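Local coordinates for protein fusarinine C esterase sidJ (Aspergillus fumigatus, PDB 6GUP) that hydrolyses the ester bonds of the fungal siderophore fusarinine C, leading to the release of iron, but does not cleave triacetylfusarinine C, at residues Trp81-Leu86 / Pro246-Leu251; Met162-Ser167 / Gly284-Val289; Asp168-Gln173 / Phe252-Ser257; Lys194-Ala199 / Arg232-Leu237. All coordinates share one frame; numbering follows the deposited sequence.

How the contacts relate
All four contacts belong to one alpha/beta-hydrolase fold. The chain from the end of strand 159-163 to the start of strand 278-283 is a long insertion between neighbouring parallel strands. It supplies both segments of contacts 3 and 4 and the second segment of contact 1. Contact 2 joins the loops that follow these two strands. Along the chain, contact 4 is nested inside contact 3, and contact 3 inside contact 2; contacts 1 and 2 cross. Centres of contacts 2 and 3 lie about 11 Å apart, and contacts 1 and 4 about 13 Å. The insertion is thus tied to itself, to the loops at the ends of the central sheet's strands and to the loop before helix 86-108.

Contact 1. Residues Trp81-Leu86 / Pro246-Leu251; sequences WGLGHL and PSEDDL
In this alpha/beta-hydrolase fold, Glu248 and Asp249 meet Gly84, His85 and Leu86 where the loop leading into helix 86-108 packs on the loop after helix 231-238. The contact is partly buried. Glu248 carries most of it. Its CG is anti to the backbone N (chi1 177°), and the chain stays extended as far as CD. OE1 comes to the backbone of the first loop. Glu248 OE1 lies 3.2 Å from Gly84 CA. It also takes a weak hydrogen bond: His85 N to Glu248 OE1 is 3.3 Å, with a bent N-H...O angle of 128°.

Leu86 and Glu248 lie side by side, pointing in opposite senses. Leu86 CD1 rests on the aliphatic part of the acid, 3.6 Å from Glu248 CG. Leu86 CD1 also reaches Leu251 CD1 at 4.3 Å. Leu86 and Leu251 both also touch Gln127, so helix 125-134 lies against the leucine side of the contact.

The second acid, Asp249, uses OD2 for a salt bridge with Arg233 of helix 231-238. Leu83 CD1 is only loosely near Asp249 OD2, at 4.2 Å. The His85 ring and the Asp249 carboxylate are turned 39° from each other. Here the ring carbon His85 CE1 is 3.3 Å from Asp249 OD1.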
loop_
_atom_site.group_PDB
_atom_site.type_symbol
_atom_site.label_atom_id
_atom_site.label_comp_id
_atom_site.label_asym_id
_atom_site.label_seq_id
_atom_site.Cartn_x
_atom_site.Cartn_y
_atom_site.Cartn_z
ATOM N N TRP A 81 6.610 -8.754 -4.458
ATOM C CA TRP A 81 7.458 -9.534 -5.380
ATOM C C TRP A 81 8.436 -10.476 -4.670
ATOM O O TRP A 81 9.064 -11.292 -5.335
ATOM C CB TRP A 81 8.235 -8.604 -6.342
ATOM C CG TRP A 81 8.610 -7.299 -5.733
ATOM C CD1 TRP A 81 7.946 -6.116 -5.876
ATOM C CD2 TRP A 81 9.693 -7.049 -4.833
ATOM N NE1 TRP A 81 8.560 -5.137 -5.138
ATOM C CE2 TRP A 81 9.637 -5.681 -4.487
ATOM C CE3 TRP A 81 10.714 -7.844 -4.294
ATOM C CZ2 TRP A 81 10.562 -5.086 -3.622
ATOM C CZ3 TRP A 81 11.640 -7.252 -3.434
ATOM C CH2 TRP A 81 11.552 -5.886 -3.106
ATOM N N GLY A 82 8.561 -10.377 -3.344
ATOM C CA GLY A 82 9.566 -11.136 -2.587
ATOM C C GLY A 82 9.072 -12.434 -1.963
ATOM O O GLY A 82 7.912 -12.536 -1.557
ATOM N N LEU A 83 9.969 -13.421 -1.892
ATOM C CA LEU A 83 9.734 -14.691 -1.182
ATOM C C LEU A 83 10.142 -14.538 0.283
ATOM O O LEU A 83 10.940 -13.659 0.626
ATOM C CB LEU A 83 10.535 -15.831 -1.841
ATOM C CG LEU A 83 10.666 -17.221 -1.190
ATOM C CD1 LEU A 83 9.357 -18.001 -1.201
ATOM C CD2 LEU A 83 11.749 -18.026 -1.895
ATOM N N GLY A 84 9.589 -15.394 1.140
ATOM C CA GLY A 84 9.912 -15.402 2.565
ATOM C C GLY A 84 9.213 -14.264 3.278
ATOM O O GLY A 84 9.811 -13.592 4.120
ATOM N N HIS A 85 7.942 -14.060 2.931
ATOM C CA HIS A 85 7.160 -12.915 3.403
ATOM C C HIS A 85 6.120 -13.245 4.484
ATOM O O HIS A 85 5.674 -12.341 5.195
ATOM C CB HIS A 85 6.481 -12.222 2.211
ATOM C CG HIS A 85 5.321 -12.980 1.640
ATOM N ND1 HIS A 85 5.462 -13.933 0.655
ATOM C CD2 HIS A 85 3.997 -12.917 1.915
ATOM C CE1 HIS A 85 4.274 -14.427 0.352
ATOM N NE2 HIS A 85 3.369 -13.828 1.102
ATOM N N LEU A 86 5.736 -14.518 4.609
ATOM C CA LEU A 86 4.655 -14.911 5.525
ATOM C C LEU A 86 4.962 -14.693 7.011
ATOM O O LEU A 86 4.046 -14.402 7.782
ATOM C CB LEU A 86 4.231 -16.371 5.298
ATOM C CG LEU A 86 3.389 -16.716 4.064
ATOM C CD1 LEU A 86 2.988 -18.183 4.111
ATOM C CD2 LEU A 86 2.144 -15.843 3.963
ATOM N N PRO A 246 7.073 -29.071 0.248
ATOM C CA PRO A 246 6.797 -27.893 -0.594
ATOM C C PRO A 246 7.377 -26.566 -0.078
ATOM O O PRO A 246 7.999 -26.526 0.986
ATOM C CB PRO A 246 5.270 -27.820 -0.559
ATOM C CG PRO A 246 4.937 -28.293 0.806
ATOM C CD PRO A 246 5.880 -29.431 1.039
ATOM N N SER A 247 7.145 -25.494 -0.839
ATOM C CA SER A 247 7.587 -24.142 -0.476
ATOM C C SER A 247 6.660 -23.490 0.556
ATOM O O SER A 247 5.608 -24.036 0.896
ATOM C CB SER A 247 7.677 -23.260 -1.728
ATOM O OG SER A 247 6.392 -22.946 -2.242
ATOM N N GLU A 248 7.072 -22.318 1.041
ATOM C CA GLU A 248 6.303 -21.531 2.016
ATOM C C GLU A 248 4.899 -21.176 1.517
ATOM O O GLU A 248 3.926 -21.269 2.269
ATOM C CB GLU A 248 7.068 -20.246 2.373
ATOM C CG GLU A 248 6.346 -19.302 3.326
ATOM C CD GLU A 248 7.114 -18.021 3.575
ATOM O OE1 GLU A 248 7.254 -17.224 2.624
ATOM O OE2 GLU A 248 7.557 -17.802 4.721
ATOM N N ASP A 249 4.810 -20.763 0.254
ATOM C CA ASP A 249 3.537 -20.373 -0.363
ATOM C C ASP A 249 2.619 -21.563 -0.619
ATOM O O ASP A 249 1.398 -21.438 -0.503
ATOM C CB ASP A 249 3.780 -19.646 -1.692
ATOM C CG ASP A 249 4.572 -18.360 -1.527
ATOM O OD1 ASP A 249 4.377 -17.655 -0.515
ATOM O OD2 ASP A 249 5.389 -18.051 -2.419
ATOM N N ASP A 250 3.208 -22.709 -0.959
ATOM C CA ASP A 250 2.449 -23.877 -1.400
ATOM C C ASP A 250 1.807 -24.626 -0.221
ATOM O O ASP A 250 2.249 -25.708 0.173
ATOM C CB ASP A 250 3.355 -24.794 -2.240
ATOM C CG ASP A 250 2.582 -25.856 -3.001
ATOM O OD1 ASP A 250 1.377 -25.658 -3.256
ATOM O OD2 ASP A 250 3.188 -26.889 -3.356
ATOM N N LEU A 251 0.755 -24.021 0.327
ATOM C CA LEU A 251 -0.013 -24.587 1.439
ATOM C C LEU A 251 -1.255 -25.346 0.965
ATOM O O LEU A 251 -1.712 -26.261 1.652
ATOM C CB LEU A 251 -0.442 -23.474 2.404
ATOM C CG LEU A 251 0.677 -22.711 3.120
ATOM C CD1 LEU A 251 0.143 -21.435 3.754
ATOM C CD2 LEU A 251 1.347 -23.584 4.171
#

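Contact 2. Residues Met162-Ser167 / Gly284-Val289; sequences MQAPVS and GADQSV
Just past Gln163, the last residue of strand 159-163, Ala164 CB meets Asp286 OD2 at 4.0 Å. Gln163 bonds to His122 and to the carbonyl of His327. Ala164 has a left-handed backbone conformation, and its CB points at the loop that follows strand 278-283. Pro165 turns its ring the other way, onto Val280, Phe282 and Trp302.

Val166 makes the main contact. CG1 is anti to the backbone N (chi1 167°), and CG2 lies beside that N. The two methyls have different partners. Val166 CG2 is 3.4 Å from Asp286 OD2 and 3.7 Å from Val289 CG2. Val166 CG1 lies against Ser288 CB at 3.9 Å. The side chains of Val166 and Asp286 pass alongside each other in opposed senses, while those of Val166 and Val289 are set at a slant.

At Ser167 the link is through water. One water donates to Ser167 O at 2.8 Å and to Ser288 O at 3.2 Å. No direct hydrogen bond joins the two segments.

Within the second loop, Ser288 N bonds to Asp286 OD1 at 2.9 Å, nearly in line with the C-O bond. This is an Asx turn, within a type I turn from Asp286 to Val289. Asp286 OD2 is hydrogen-bonded to His327 ND1. With Ser123, these two residues are placed as in a Ser-His-Asp catalytic triad, probably that of this enzyme. The carboxylate is therefore fixed by a bond at each oxygen, and Ala164 and Val166 add apolar packing beside the oxygen bonded to the histidine.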
loop_
_atom_site.group_PDB
_atom_site.type_symbol
_atom_site.label_atom_id
_atom_site.label_comp_id
_atom_site.label_asym_id
_atom_site.label_seq_id
_atom_site.Cartn_x
_atom_site.Cartn_y
_atom_site.Cartn_z
ATOM N N MET A 162 -11.109 -18.754 5.674
ATOM C CA MET A 162 -10.283 -18.723 4.465
ATOM C C MET A 162 -11.191 -18.815 3.244
ATOM O O MET A 162 -11.855 -19.831 3.034
ATOM C CB MET A 162 -9.273 -19.874 4.462
ATOM C CG MET A 162 -8.351 -19.891 5.672
ATOM S SD MET A 162 -6.836 -20.841 5.417
ATOM C CE MET A 162 -7.455 -22.519 5.419
ATOM N N GLN A 163 -11.226 -17.746 2.452
ATOM C CA GLN A 163 -12.076 -17.665 1.266
ATOM C C GLN A 163 -11.231 -17.898 0.017
ATOM O O GLN A 163 -10.288 -17.150 -0.244
ATOM C CB GLN A 163 -12.761 -16.299 1.210
ATOM C CG GLN A 163 -13.812 -16.154 0.114
ATOM C CD GLN A 163 -13.244 -15.719 -1.229
ATOM O OE1 GLN A 163 -12.383 -14.845 -1.299
ATOM N NE2 GLN A 163 -13.735 -16.325 -2.302
ATOM N N ALA A 164 -11.586 -18.935 -0.744
ATOM C CA ALA A 164 -10.852 -19.346 -1.945
ATOM C C ALA A 164 -9.334 -19.514 -1.725
ATOM O O ALA A 164 -8.533 -18.888 -2.427
ATOM C CB ALA A 164 -11.136 -18.374 -3.089
ATOM N N PRO A 165 -8.937 -20.349 -0.737
ATOM C CA PRO A 165 -7.513 -20.667 -0.584
ATOM C C PRO A 165 -7.056 -21.590 -1.712
ATOM O O PRO A 165 -7.370 -22.783 -1.710
ATOM C CB PRO A 165 -7.446 -21.363 0.780
ATOM C CG PRO A 165 -8.800 -21.942 0.975
ATOM C CD PRO A 165 -9.762 -21.021 0.286
ATOM N N VAL A 166 -6.328 -21.018 -2.667
ATOM C CA VAL A 166 -6.011 -21.672 -3.932
ATOM C C VAL A 166 -4.495 -21.698 -4.124
ATOM O O VAL A 166 -3.807 -20.717 -3.835
ATOM C CB VAL A 166 -6.709 -20.931 -5.099
ATOM C CG1 VAL A 166 -6.164 -21.354 -6.460
ATOM C CG2 VAL A 166 -8.213 -21.169 -5.038
ATOM N N SER A 167 -3.992 -22.830 -4.612
ATOM C CA SER A 167 -2.571 -22.988 -4.920
ATOM C C SER A 167 -2.198 -22.175 -6.159
ATOM O O SER A 167 -2.755 -22.394 -7.238
ATOM C CB SER A 167 -2.227 -24.465 -5.143
ATOM O OG SER A 167 -0.925 -24.622 -5.684
ATOM N N GLY A 284 -17.141 -22.656 -6.181
ATOM C CA GLY A 284 -17.547 -23.798 -7.009
ATOM C C GLY A 284 -17.165 -23.709 -8.473
ATOM O O GLY A 284 -16.880 -24.731 -9.103
ATOM N N ALA A 285 -17.162 -22.491 -9.009
ATOM C CA ALA A 285 -16.719 -22.227 -10.377
ATOM C C ALA A 285 -15.392 -21.462 -10.380
ATOM O O ALA A 285 -15.188 -20.570 -11.208
ATOM C CB ALA A 285 -17.793 -21.444 -11.121
ATOM N N ASP A 286 -14.495 -21.817 -9.456
ATOM C CA ASP A 286 -13.197 -21.155 -9.348
ATOM C C ASP A 286 -12.377 -21.466 -10.594
ATOM O O ASP A 286 -11.989 -22.611 -10.835
ATOM C CB ASP A 286 -12.440 -21.591 -8.087
ATOM C CG ASP A 286 -11.299 -20.652 -7.731
ATOM O OD1 ASP A 286 -10.522 -20.273 -8.631
ATOM O OD2 ASP A 286 -11.170 -20.301 -6.541
ATOM N N GLN A 287 -12.131 -20.422 -11.378
ATOM C CA GLN A 287 -11.393 -20.529 -12.633
ATOM C C GLN A 287 -9.881 -20.733 -12.451
ATOM O O GLN A 287 -9.203 -21.099 -13.408
ATOM C CB GLN A 287 -11.687 -19.320 -13.547
ATOM C CG GLN A 287 -11.075 -17.971 -13.151
ATOM C CD GLN A 287 -11.746 -17.287 -11.965
ATOM O OE1 GLN A 287 -12.729 -17.781 -11.409
ATOM N NE2 GLN A 287 -11.206 -16.140 -11.571
ATOM N N SER A 288 -9.361 -20.478 -11.247
ATOM C CA SER A 288 -7.946 -20.713 -10.927
ATOM C C SER A 288 -7.622 -22.165 -10.563
ATOM O O SER A 288 -6.460 -22.559 -10.608
ATOM C CB SER A 288 -7.499 -19.806 -9.775
ATOM O OG SER A 288 -7.668 -18.439 -10.107
ATOM N N VAL A 289 -8.635 -22.950 -10.198
ATOM C CA VAL A 289 -8.432 -24.329 -9.755
ATOM C C VAL A 289 -8.580 -25.262 -10.958
ATOM O O VAL A 289 -9.589 -25.184 -11.665
ATOM C CB VAL A 289 -9.434 -24.714 -8.648
ATOM C CG1 VAL A 289 -9.211 -26.147 -8.177
ATOM C CG2 VAL A 289 -9.308 -23.748 -7.477
HETATM O O HOH W 1 -4.925 -23.947 -8.219
#

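Contact 3. Residues Asp168-Gln173 / Phe252-Ser257; sequences DREAIQ and FSSDLS
Arg169 and Asp255 form a salt bridge that reaches tip to tip from helix 168-178 to a loop turn. Two nitrogens grip the carboxylate end-on. Arg169 NH2 bonds to Asp255 OD1 at 2.9 Å, and Arg169 NH1 bonds to Asp255 OD2 at 3.1 Å. The guanidinium and carboxylate planes are only 2° apart, yet they are slightly stepped: each bond tilts about 20° out of plane. Both carboxylate oxygens are met on the syn side. The arginine chain is extended from CG to NE, which brings NE out toward the turn.

Glu170 provides the second group of bonds, all to Ser254. Ser254 N donates to Glu170 OE1 at 3.0 Å, from above the carboxylate plane. Ser254 OG donates to Glu170 OE2 at 2.7 Å, onto the syn lone pair of that oxygen. The serine chi1 of 67° leaves OG on the same side as Ser254 N, and both reach one carboxylate. One residue thus satisfies both oxygens of a buried acid. Glu170 OE2 and Asp255 OD1 are like charges 4.2 Å apart; Arg169 probably offsets their repulsion.

More weakly, Arg169 NH2 also donates to Ser253 OG at 3.1 Å. That hydroxyl has stronger ties to Asp250 and is also bonded to Ser167, the N-cap of this helix.

The three loop residues open a type I beta turn from Ser253 to Leu256. The first turn of a helix holds it by side chains. Both parts belong to the insertion between strands 159-163 and 278-283, where lid or cap segments are often inserted in alpha/beta-hydrolases.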
loop_
_atom_site.group_PDB
_atom_site.type_symbol
_atom_site.label_atom_id
_atom_site.label_comp_id
_atom_site.label_asym_id
_atom_site.label_seq_id
_atom_site.Cartn_x
_atom_site.Cartn_y
_atom_site.Cartn_z
ATOM N N ASP A 168 -1.267 -21.236 -5.990
ATOM C CA ASP A 168 -0.704 -20.477 -7.115
ATOM C C ASP A 168 0.045 -21.393 -8.077
ATOM O O ASP A 168 -0.028 -21.210 -9.293
ATOM C CB ASP A 168 0.247 -19.377 -6.623
ATOM C CG ASP A 168 -0.480 -18.217 -5.962
ATOM O OD1 ASP A 168 -1.496 -17.741 -6.513
ATOM O OD2 ASP A 168 -0.021 -17.767 -4.891
ATOM N N ARG A 169 0.770 -22.362 -7.523
ATOM C CA ARG A 169 1.458 -23.383 -8.314
ATOM C C ARG A 169 0.492 -24.116 -9.247
ATOM O O ARG A 169 0.747 -24.223 -10.448
ATOM C CB ARG A 169 2.181 -24.384 -7.398
ATOM C CG ARG A 169 2.517 -25.709 -8.062
ATOM C CD ARG A 169 3.261 -26.657 -7.146
ATOM N NE ARG A 169 3.319 -27.979 -7.772
ATOM C CZ ARG A 169 2.484 -28.997 -7.545
ATOM N NH1 ARG A 169 2.665 -30.139 -8.208
ATOM N NH2 ARG A 169 1.496 -28.920 -6.651
ATOM N N GLU A 170 -0.604 -24.621 -8.685
ATOM C CA GLU A 170 -1.620 -25.330 -9.473
ATOM C C GLU A 170 -2.427 -24.406 -10.388
ATOM O O GLU A 170 -2.921 -24.852 -11.423
ATOM C CB GLU A 170 -2.551 -26.149 -8.574
ATOM C CG GLU A 170 -1.896 -27.417 -8.048
ATOM C CD GLU A 170 -2.867 -28.340 -7.347
ATOM O OE1 GLU A 170 -3.688 -27.854 -6.542
ATOM O OE2 GLU A 170 -2.795 -29.564 -7.586
ATOM N N ALA A 171 -2.563 -23.134 -10.011
ATOM C CA ALA A 171 -3.180 -22.131 -10.885
ATOM C C ALA A 171 -2.355 -21.882 -12.150
ATOM O O ALA A 171 -2.919 -21.721 -13.232
ATOM C CB ALA A 171 -3.408 -20.826 -10.136
ATOM N N ILE A 172 -1.030 -21.858 -12.007
ATOM C CA ILE A 172 -0.124 -21.701 -13.152
ATOM C C ILE A 172 -0.161 -22.938 -14.062
ATOM O O ILE A 172 -0.169 -22.800 -15.286
ATOM C CB ILE A 172 1.321 -21.365 -12.698
ATOM C CG1 ILE A 172 1.348 -19.966 -12.065
ATOM C CG2 ILE A 172 2.291 -21.410 -13.875
ATOM C CD1 ILE A 172 2.619 -19.629 -11.316
ATOM N N GLN A 173 -0.189 -24.132 -13.464
ATOM C CA GLN A 173 -0.377 -25.392 -14.211
ATOM C C GLN A 173 -1.646 -25.373 -15.074
ATOM O O GLN A 173 -1.646 -25.864 -16.204
ATOM C CB GLN A 173 -0.435 -26.590 -13.254
ATOM C CG GLN A 173 0.895 -26.955 -12.609
ATOM C CD GLN A 173 0.767 -28.029 -11.539
ATOM O OE1 GLN A 173 -0.282 -28.658 -11.387
ATOM N NE2 GLN A 173 1.843 -28.242 -10.790
ATOM N N PHE A 252 -1.785 -24.977 -0.206
ATOM C CA PHE A 252 -3.116 -25.411 -0.645
ATOM C C PHE A 252 -3.137 -26.298 -1.902
ATOM O O PHE A 252 -4.200 -26.478 -2.504
ATOM C CB PHE A 252 -4.001 -24.173 -0.861
ATOM C CG PHE A 252 -4.039 -23.238 0.320
ATOM C CD1 PHE A 252 -4.431 -23.701 1.575
ATOM C CD2 PHE A 252 -3.691 -21.894 0.185
ATOM C CE1 PHE A 252 -4.468 -22.849 2.669
ATOM C CE2 PHE A 252 -3.727 -21.038 1.277
ATOM C CZ PHE A 252 -4.116 -21.516 2.521
ATOM N N SER A 253 -1.991 -26.867 -2.288
ATOM C CA SER A 253 -1.939 -27.786 -3.437
ATOM C C SER A 253 -2.630 -29.114 -3.121
ATOM O O SER A 253 -2.502 -29.642 -2.017
ATOM C CB SER A 253 -0.500 -28.046 -3.899
ATOM O OG SER A 253 -0.052 -27.006 -4.747
ATOM N N SER A 254 -3.353 -29.639 -4.107
ATOM C CA SER A 254 -4.149 -30.856 -3.951
ATOM C C SER A 254 -3.335 -32.149 -3.838
ATOM O O SER A 254 -3.852 -33.150 -3.341
ATOM C CB SER A 254 -5.152 -30.980 -5.103
ATOM O OG SER A 254 -4.496 -31.192 -6.341
ATOM N N ASP A 255 -2.079 -32.129 -4.294
ATOM C CA ASP A 255 -1.210 -33.319 -4.255
ATOM C C ASP A 255 -0.221 -33.349 -3.071
ATOM O O ASP A 255 0.707 -34.164 -3.067
ATOM C CB ASP A 255 -0.471 -33.494 -5.598
ATOM C CG ASP A 255 0.501 -32.360 -5.906
ATOM O OD1 ASP A 255 0.357 -31.258 -5.333
ATOM O OD2 ASP A 255 1.406 -32.571 -6.741
ATOM N N LEU A 256 -0.420 -32.479 -2.076
ATOM C CA LEU A 256 0.364 -32.533 -0.839
ATOM C C LEU A 256 -0.045 -33.758 -0.032
ATOM O O LEU A 256 -1.225 -34.108 0.016
ATOM C CB LEU A 256 0.162 -31.274 0.012
ATOM C CG LEU A 256 0.574 -29.924 -0.582
ATOM C CD1 LEU A 256 0.354 -28.826 0.448
ATOM C CD2 LEU A 256 2.018 -29.922 -1.061
ATOM N N SER A 257 0.934 -34.401 0.600
ATOM C CA SER A 257 0.689 -35.603 1.398
ATOM C C SER A 257 0.022 -35.265 2.728
ATOM O O SER A 257 0.015 -34.109 3.159
ATOM C CB SER A 257 2.003 -36.343 1.663
ATOM O OG SER A 257 2.860 -35.583 2.498
#

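Contact 4. Residues Lys194-Ala199 / Arg232-Leu237; sequences KLTSMA and RRFLSL
Phe234 points from helix 231-238 into helix 185-205, where Leu195, Thr196 and Ala199 receive its ring. Phe234 CG is anti to the backbone N (chi1 173°), which sends the ring outward to the other helix. Three side chains of that helix touch the ring at CD2, CE2 and CZ. Thr196 CG2 comes in at the ring edge, in plane, 3.5 Å from Phe234 CE2. Leu195 CB is 3.6 Å from Phe234 CZ, and Ala199 CB is 3.6 Å from Phe234 CD2. The last two approach obliquely. The side chains of Leu195 and Phe234 run across each other at about a right angle.

Thr196 is turned to present its methyl. Its OG1 lies between the backbone N and the carbonyl carbon (chi1 48°) and bonds back to the carbonyls of Glu193 and Phe192 in its own helix. CG2 is then left beside the backbone N, directed at the ring.

Leu235 flanks the phenylalanine and works through both methyls. Leu235 CD2 packs on Ala199 CB at 3.7 Å. Leu235 CD1 lies 3.4 Å from Ala199 O. The two backbones come nearest here, with Ala199 CA and Leu235 CA 6.2 Å apart. No hydrogen bond joins the segments.

The axes of segments 194-199 and 232-237 approach to 9.2 Å and cross at -123°. Helix 216-222 covers the Leu195 side through Met218, Thr219 and Val222. Phe192 and Leu214 also touch Phe234. The contact lies in the helical insertion between strands 159-163 and 278-283, its centre about 23 Å from the centre of the chain.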
loop_
_atom_site.group_PDB
_atom_site.type_symbol
_atom_site.label_atom_id
_atom_site.label_comp_id
_atom_site.label_asym_id
_atom_site.label_seq_id
_atom_site.Cartn_x
_atom_site.Cartn_y
_atom_site.Cartn_z
ATOM N N LYS A 194 11.016 -19.160 -20.768
ATOM C CA LYS A 194 11.977 -18.059 -20.683
ATOM C C LYS A 194 12.039 -17.482 -19.264
ATOM O O LYS A 194 13.126 -17.194 -18.766
ATOM C CB LYS A 194 11.626 -16.959 -21.693
ATOM C CG LYS A 194 12.709 -15.911 -21.894
ATOM C CD LYS A 194 12.446 -15.097 -23.155
ATOM C CE LYS A 194 13.175 -13.764 -23.153
ATOM N NZ LYS A 194 12.729 -12.903 -24.285
ATOM N N LEU A 195 10.879 -17.335 -18.619
ATOM C CA LEU A 195 10.805 -16.828 -17.237
ATOM C C LEU A 195 11.497 -17.740 -16.217
ATOM O O LEU A 195 12.171 -17.245 -15.311
ATOM C CB LEU A 195 9.349 -16.579 -16.809
ATOM C CG LEU A 195 8.647 -15.326 -17.347
ATOM C CD1 LEU A 195 7.167 -15.368 -16.992
ATOM C CD2 LEU A 195 9.284 -14.049 -16.818
ATOM N N THR A 196 11.324 -19.056 -16.358
ATOM C CA THR A 196 12.023 -20.031 -15.506
ATOM C C THR A 196 13.532 -19.955 -15.710
ATOM O O THR A 196 14.284 -19.846 -14.743
ATOM C CB THR A 196 11.551 -21.482 -15.760
ATOM O OG1 THR A 196 11.528 -21.747 -17.166
ATOM C CG2 THR A 196 10.162 -21.716 -15.178
ATOM N N SER A 197 13.957 -19.988 -16.971
ATOM C CA SER A 197 15.375 -19.875 -17.337
ATOM C C SER A 197 16.028 -18.595 -16.799
ATOM O O SER A 197 17.170 -18.627 -16.337
ATOM C CB SER A 197 15.530 -19.942 -18.860
ATOM O OG SER A 197 16.888 -19.815 -19.250
ATOM N N MET A 198 15.299 -17.481 -16.872
ATOM C CA MET A 198 15.733 -16.211 -16.273
ATOM C C MET A 198 15.826 -16.305 -14.754
ATOM O O MET A 198 16.809 -15.859 -14.157
ATOM C CB MET A 198 14.763 -15.079 -16.626
ATOM C CG MET A 198 14.852 -14.602 -18.063
ATOM S SD MET A 198 13.503 -13.481 -18.473
ATOM C CE MET A 198 13.982 -12.048 -17.511
ATOM N N ALA A 199 14.789 -16.877 -14.145
ATOM C CA ALA A 199 14.692 -16.986 -12.691
ATOM C C ALA A 199 15.752 -17.911 -12.085
ATOM O O ALA A 199 16.287 -17.619 -11.013
ATOM C CB ALA A 199 13.298 -17.440 -12.289
ATOM N N ARG A 232 13.484 -15.033 -7.377
ATOM C CA ARG A 232 13.373 -15.972 -6.256
ATOM C C ARG A 232 11.931 -16.338 -5.934
ATOM O O ARG A 232 11.642 -17.501 -5.640
ATOM C CB ARG A 232 14.053 -15.423 -5.000
ATOM C CG ARG A 232 15.566 -15.496 -5.068
ATOM C CD ARG A 232 16.202 -15.129 -3.742
ATOM N NE ARG A 232 16.026 -13.720 -3.401
ATOM C CZ ARG A 232 16.570 -13.124 -2.337
ATOM N NH1 ARG A 232 17.342 -13.801 -1.488
ATOM N NH2 ARG A 232 16.345 -11.835 -2.117
ATOM N N ARG A 233 11.036 -15.355 -5.988
ATOM C CA ARG A 233 9.623 -15.616 -5.741
ATOM C C ARG A 233 8.993 -16.453 -6.843
ATOM O O ARG A 233 8.220 -17.365 -6.560
ATOM C CB ARG A 233 8.827 -14.328 -5.563
ATOM C CG ARG A 233 7.499 -14.625 -4.912
ATOM C CD ARG A 233 6.523 -13.469 -4.816
ATOM N NE ARG A 233 5.155 -13.994 -4.795
ATOM C CZ ARG A 233 4.647 -14.796 -3.851
ATOM N NH1 ARG A 233 5.365 -15.188 -2.796
ATOM N NH2 ARG A 233 3.389 -15.218 -3.960
ATOM N N PHE A 234 9.316 -16.133 -8.092
ATOM C CA PHE A 234 8.816 -16.896 -9.232
ATOM C C PHE A 234 9.265 -18.364 -9.188
ATOM O O PHE A 234 8.475 -19.258 -9.502
ATOM C CB PHE A 234 9.245 -16.237 -10.546
ATOM C CG PHE A 234 8.908 -17.043 -11.764
ATOM C CD1 PHE A 234 7.724 -16.826 -12.461
ATOM C CD2 PHE A 234 9.770 -18.036 -12.205
ATOM C CE1 PHE A 234 7.413 -17.583 -13.581
ATOM C CE2 PHE A 234 9.463 -18.795 -13.315
ATOM C CZ PHE A 234 8.288 -18.567 -14.011
ATOM N N LEU A 235 10.524 -18.605 -8.814
ATOM C CA LEU A 235 11.059 -19.976 -8.702
ATOM C C LEU A 235 10.308 -20.837 -7.699
ATOM O O LEU A 235 10.129 -22.035 -7.920
ATOM C CB LEU A 235 12.550 -19.979 -8.334
ATOM C CG LEU A 235 13.559 -19.777 -9.461
ATOM C CD1 LEU A 235 14.964 -19.977 -8.917
ATOM C CD2 LEU A 235 13.309 -20.712 -10.637
ATOM N N SER A 236 9.893 -20.222 -6.596
ATOM C CA SER A 236 9.047 -20.879 -5.600
ATOM C C SER A 236 7.758 -21.432 -6.218
ATOM O O SER A 236 7.331 -22.542 -5.889
ATOM C CB SER A 236 8.694 -19.897 -4.479
ATOM O OG SER A 236 8.089 -20.562 -3.388
ATOM N N LEU A 237 7.160 -20.658 -7.123
ATOM C CA LEU A 237 5.880 -21.010 -7.739
ATOM C C LEU A 237 5.972 -22.067 -8.851
ATOM O O LEU A 237 4.986 -22.763 -9.099
ATOM C CB LEU A 237 5.175 -19.743 -8.259
ATOM C CG LEU A 237 5.050 -18.564 -7.273
ATOM C CD1 LEU A 237 4.142 -17.467 -7.813
ATOM C CD2 LEU A 237 4.583 -19.012 -5.893
#